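Local atomic coordinates of 26S proteasome regulatory subunit rpn10 (Schizosaccharomyces pombe, PDB entry 2X5N), a protein that serves in the 19S regulatory complex of the 26S proteasome, binding K48-linked polyubiquitin chains and protecting them from deubiquitinating enzymes, thereby promoting protein degradation. Residues 32-36 and 65-71. Coordinates in Å, arbitrary orientation, origin at the centre of the assembly. Residues are numbered along the deposited sequence.
Sequences VHMIF and TRDYGKF
An aromatic cluster of His33, Phe36, Tyr68 and Phe71 joins two helices of this von Willebrand factor type A domain, an alpha/beta fold with helices packed on a central sheet. Residues 32-36 are a regular turn of helix 24-42, with Phe36 N hydrogen-bonded to Val32 O at 2.9 Å. Residues 65-71 leave edge strand 60-63 and enter helix 68-75. An ST turn starts this passage: Asp67 N donates to Thr65 OG1 at 3.0 Å. Asp67 is then the N-cap, its OD1 accepting from Gly69 N at 2.9 Å. The closest CA atoms are those of Phe36 and Tyr68, 7.5 Å apart. His33, Phe36 and Tyr68 take chi1 t, Phe71 m. The CA-to-CB bonds of Phe36, Tyr68 and Phe71 point toward the opposing segment, that of His33 sideways. The His33 and Tyr68 rings stack face to face, centroids 3.8 Å apart, planes at 11°. Tyr68 also turns an edge to the face of Phe36, centroids 4.9 Å apart, planes at 61°; its CB makes a CH-pi contact 4.1 Å from the Phe36 centroid. Phe36 points its edge at the face of Phe71, centroids 4.9 Å apart, planes at 70°. Phe36 and Phe71 both touch Cys48 of strand 47-52. Arg66 NH2 donates to Ile40 O and NH1 to Asn46 O. Val32 CG1 lies 3.9 Å from Phe71 CD2 and 3.5 Å from Tyr68 OH, near both ring planes.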
ATOM      1  N   VAL A  32       7.398  -1.359   4.120  1.00  5.93           N
ATOM      2  CA  VAL A  32       7.106  -2.289   3.030  1.00  6.24           C
ATOM      3  C   VAL A  32       7.659  -3.687   3.352  1.00  4.88           C
ATOM      4  O   VAL A  32       6.993  -4.702   3.131  1.00  5.43           O
ATOM      5  CB  VAL A  32       7.698  -1.766   1.694  1.00  5.51           C
ATOM      6  CG1 VAL A  32       7.615  -2.833   0.586  1.00  6.98           C
ATOM      7  CG2 VAL A  32       6.956  -0.502   1.249  1.00  6.65           C
ATOM      8  N   HIS A  33       8.868  -3.743   3.887  1.00  5.65           N
ATOM      9  CA  HIS A  33       9.498  -5.023   4.164  1.00  7.15           C
ATOM     10  C   HIS A  33       8.677  -5.775   5.210  1.00  7.69           C
ATOM     11  O   HIS A  33       8.485  -6.992   5.128  1.00  7.60           O
ATOM     12  CB  HIS A  33      10.957  -4.826   4.610  1.00  9.22           C
ATOM     13  CG  HIS A  33      11.804  -6.051   4.470  1.00 11.94           C
ATOM     14  ND1 HIS A  33      13.186  -6.039   4.573  1.00 16.61           N
ATOM     15  CD2 HIS A  33      11.506  -7.332   4.200  1.00 11.47           C
ATOM     16  CE1 HIS A  33      13.662  -7.274   4.386  1.00 19.06           C
ATOM     17  NE2 HIS A  33      12.643  -8.092   4.158  1.00 15.96           N
ATOM     18  N   MET A  34       8.177  -5.042   6.201  1.00  6.33           N
ATOM     19  CA  MET A  34       7.356  -5.650   7.245  1.00  6.94           C
ATOM     20  C   MET A  34       6.054  -6.225   6.698  1.00  6.53           C
ATOM     21  O   MET A  34       5.684  -7.341   7.044  1.00  7.27           O
ATOM     22  CB  MET A  34       7.131  -4.616   8.375  1.00 10.54           C
ATOM     23  CG  MET A  34       6.252  -5.066   9.521  1.00 12.77           C
ATOM     24  SD  MET A  34       4.471  -5.026   9.220  0.84 11.54           S
ATOM     25  CE  MET A  34       4.203  -3.278   8.978  1.00 17.04           C
ATOM     26  N   ILE A  35       5.369  -5.465   5.851  1.00  5.84           N
ATOM     27  CA  ILE A  35       4.119  -5.911   5.227  1.00  5.86           C
ATOM     28  C   ILE A  35       4.384  -7.159   4.367  1.00  4.40           C
ATOM     29  O   ILE A  35       3.657  -8.147   4.424  1.00  5.02           O
ATOM     30  CB  ILE A  35       3.525  -4.794   4.348  1.00  7.05           C
ATOM     31  CG1 ILE A  35       3.107  -3.584   5.176  1.00 13.42           C
ATOM     32  CG2 ILE A  35       2.301  -5.311   3.581  1.00  6.27           C
ATOM     33  CD1 ILE A  35       2.037  -3.874   6.197  1.00 33.69           C
ATOM     34  N   PHE A  36       5.414  -7.079   3.536  1.00  4.91           N
ATOM     35  CA  PHE A  36       5.888  -8.205   2.737  1.00  5.54           C
ATOM     36  C   PHE A  36       6.045  -9.485   3.508  1.00  4.32           C
ATOM     37  O   PHE A  36       5.521 -10.541   3.167  1.00  5.83           O
ATOM     38  CB  PHE A  36       7.098  -7.823   1.894  1.00  4.97           C
ATOM     39  CG  PHE A  36       7.549  -8.857   0.921  1.00  4.60           C
ATOM     40  CD1 PHE A  36       7.217  -8.741  -0.424  1.00  5.62           C
ATOM     41  CD2 PHE A  36       8.339  -9.926   1.316  1.00  6.13           C
ATOM     42  CE1 PHE A  36       7.685  -9.651  -1.355  1.00  6.03           C
ATOM     43  CE2 PHE A  36       8.789 -10.854   0.377  1.00  7.38           C
ATOM     44  CZ  PHE A  36       8.461 -10.706  -0.944  1.00  6.05           C
ATOM     45  N   THR A  65       5.654 -11.961  -6.302  1.00  5.60           N
ATOM     46  CA  THR A  65       6.838 -12.731  -5.943  1.00  5.62           C
ATOM     47  C   THR A  65       6.882 -13.023  -4.448  1.00  5.12           C
ATOM     48  O   THR A  65       6.174 -12.384  -3.675  1.00  5.13           O
ATOM     49  CB  THR A  65       8.129 -11.933  -6.353  1.00  5.53           C
ATOM     50  OG1 THR A  65       9.289 -12.742  -6.182  1.00  7.92           O
ATOM     51  CG2 THR A  65       8.296 -10.646  -5.549  1.00  6.42           C
ATOM     52  N   ARG A  66       7.761 -13.941  -4.051  1.00  5.90           N
ATOM     53  CA  ARG A  66       8.129 -14.146  -2.649  1.00  4.80           C
ATOM     54  C   ARG A  66       9.578 -13.717  -2.370  1.00  6.45           C
ATOM     55  O   ARG A  66      10.064 -13.846  -1.246  1.00  8.01           O
ATOM     56  CB  ARG A  66       7.925 -15.613  -2.252  1.00  6.12           C
ATOM     57  CG  ARG A  66       6.443 -15.964  -2.196  1.00  6.51           C
ATOM     58  CD  ARG A  66       6.172 -17.379  -1.799  1.00  8.26           C
ATOM     59  NE  ARG A  66       6.607 -17.707  -0.435  1.00  8.23           N
ATOM     60  CZ  ARG A  66       5.859 -17.572   0.662  1.00  7.32           C
ATOM     61  NH1 ARG A  66       4.667 -17.033   0.604  1.00  7.55           N
ATOM     62  NH2 ARG A  66       6.318 -17.972   1.838  1.00  9.34           N
ATOM     63  N   ASP A  67      10.243 -13.192  -3.392  1.00  6.43           N
ATOM     64  CA  ASP A  67      11.639 -12.779  -3.298  1.00  7.40           C
ATOM     65  C   ASP A  67      11.738 -11.268  -3.028  1.00  7.67           C
ATOM     66  O   ASP A  67      11.593 -10.451  -3.942  1.00  7.03           O
ATOM     67  CB  ASP A  67      12.356 -13.145  -4.606  1.00  9.03           C
ATOM     68  CG  ASP A  67      13.837 -12.817  -4.577  1.00 13.10           C
ATOM     69  OD1 ASP A  67      14.296 -12.239  -3.586  1.00 12.47           O
ATOM     70  OD2 ASP A  67      14.542 -13.124  -5.550  1.00 17.24           O
ATOM     71  N   TYR A  68      11.971 -10.893  -1.774  1.00  6.89           N
ATOM     72  CA  TYR A  68      12.039  -9.472  -1.448  1.00  7.10           C
ATOM     73  C   TYR A  68      13.208  -8.760  -2.145  1.00  7.41           C
ATOM     74  O   TYR A  68      13.171  -7.564  -2.364  1.00  6.82           O
ATOM     75  CB  TYR A  68      12.097  -9.250   0.065  1.00  7.27           C
ATOM     76  CG  TYR A  68      11.838  -7.806   0.413  1.00  6.24           C
ATOM     77  CD1 TYR A  68      10.574  -7.272   0.222  1.00  7.50           C
ATOM     78  CD2 TYR A  68      12.834  -6.970   0.907  1.00  7.98           C
ATOM     79  CE1 TYR A  68      10.283  -5.964   0.522  1.00  8.37           C
ATOM     80  CE2 TYR A  68      12.549  -5.633   1.200  1.00  9.07           C
ATOM     81  CZ  TYR A  68      11.272  -5.140   0.996  1.00  8.95           C
ATOM     82  OH  TYR A  68      10.958  -3.823   1.245  1.00 10.78           O
ATOM     83  N   GLY A  69      14.220  -9.504  -2.541  1.00  8.06           N
ATOM     84  CA  GLY A  69      15.300  -8.905  -3.299  1.00  8.60           C
ATOM     85  C   GLY A  69      14.817  -8.257  -4.584  1.00  6.39           C
ATOM     86  O   GLY A  69      15.384  -7.281  -5.041  1.00  7.85           O
ATOM     87  N   LYS A  70      13.757  -8.783  -5.178  1.00  7.55           N
ATOM     88  CA  LYS A  70      13.224  -8.153  -6.372  1.00 10.27           C
ATOM     89  C   LYS A  70      12.657  -6.769  -6.055  1.00  7.69           C
ATOM     90  O   LYS A  70      12.771  -5.855  -6.862  1.00  9.04           O
ATOM     91  CB  LYS A  70      12.150  -9.041  -7.005  1.00 29.85           C
ATOM     92  CG  LYS A  70      12.706 -10.291  -7.679  1.00 65.86           C
ATOM     93  CD  LYS A  70      11.631 -11.061  -8.424  1.00101.57           C
ATOM     94  CE  LYS A  70      10.845 -10.151  -9.350  1.00133.90           C
ATOM     95  NZ  LYS A  70      10.217 -10.909 -10.454  1.00162.50           N
ATOM     96  N   PHE A  71      12.037  -6.610  -4.885  1.00  6.81           N
ATOM     97  CA  PHE A  71      11.549  -5.293  -4.492  1.00  6.42           C
ATOM     98  C   PHE A  71      12.720  -4.342  -4.317  1.00  6.63           C
ATOM     99  O   PHE A  71      12.693  -3.201  -4.784  1.00  9.18           O
ATOM    100  CB  PHE A  71      10.779  -5.347  -3.159  1.00  6.14           C
ATOM    101  CG  PHE A  71       9.332  -5.805  -3.267  1.00  5.82           C
ATOM    102  CD1 PHE A  71       8.933  -6.798  -4.140  1.00  6.22           C
ATOM    103  CD2 PHE A  71       8.398  -5.243  -2.439  1.00  6.20           C
ATOM    104  CE1 PHE A  71       7.607  -7.195  -4.198  1.00  6.60           C
ATOM    105  CE2 PHE A  71       7.081  -5.646  -2.499  1.00  7.37           C
ATOM    106  CZ  PHE A  71       6.690  -6.631  -3.379  1.00  7.46           C
TER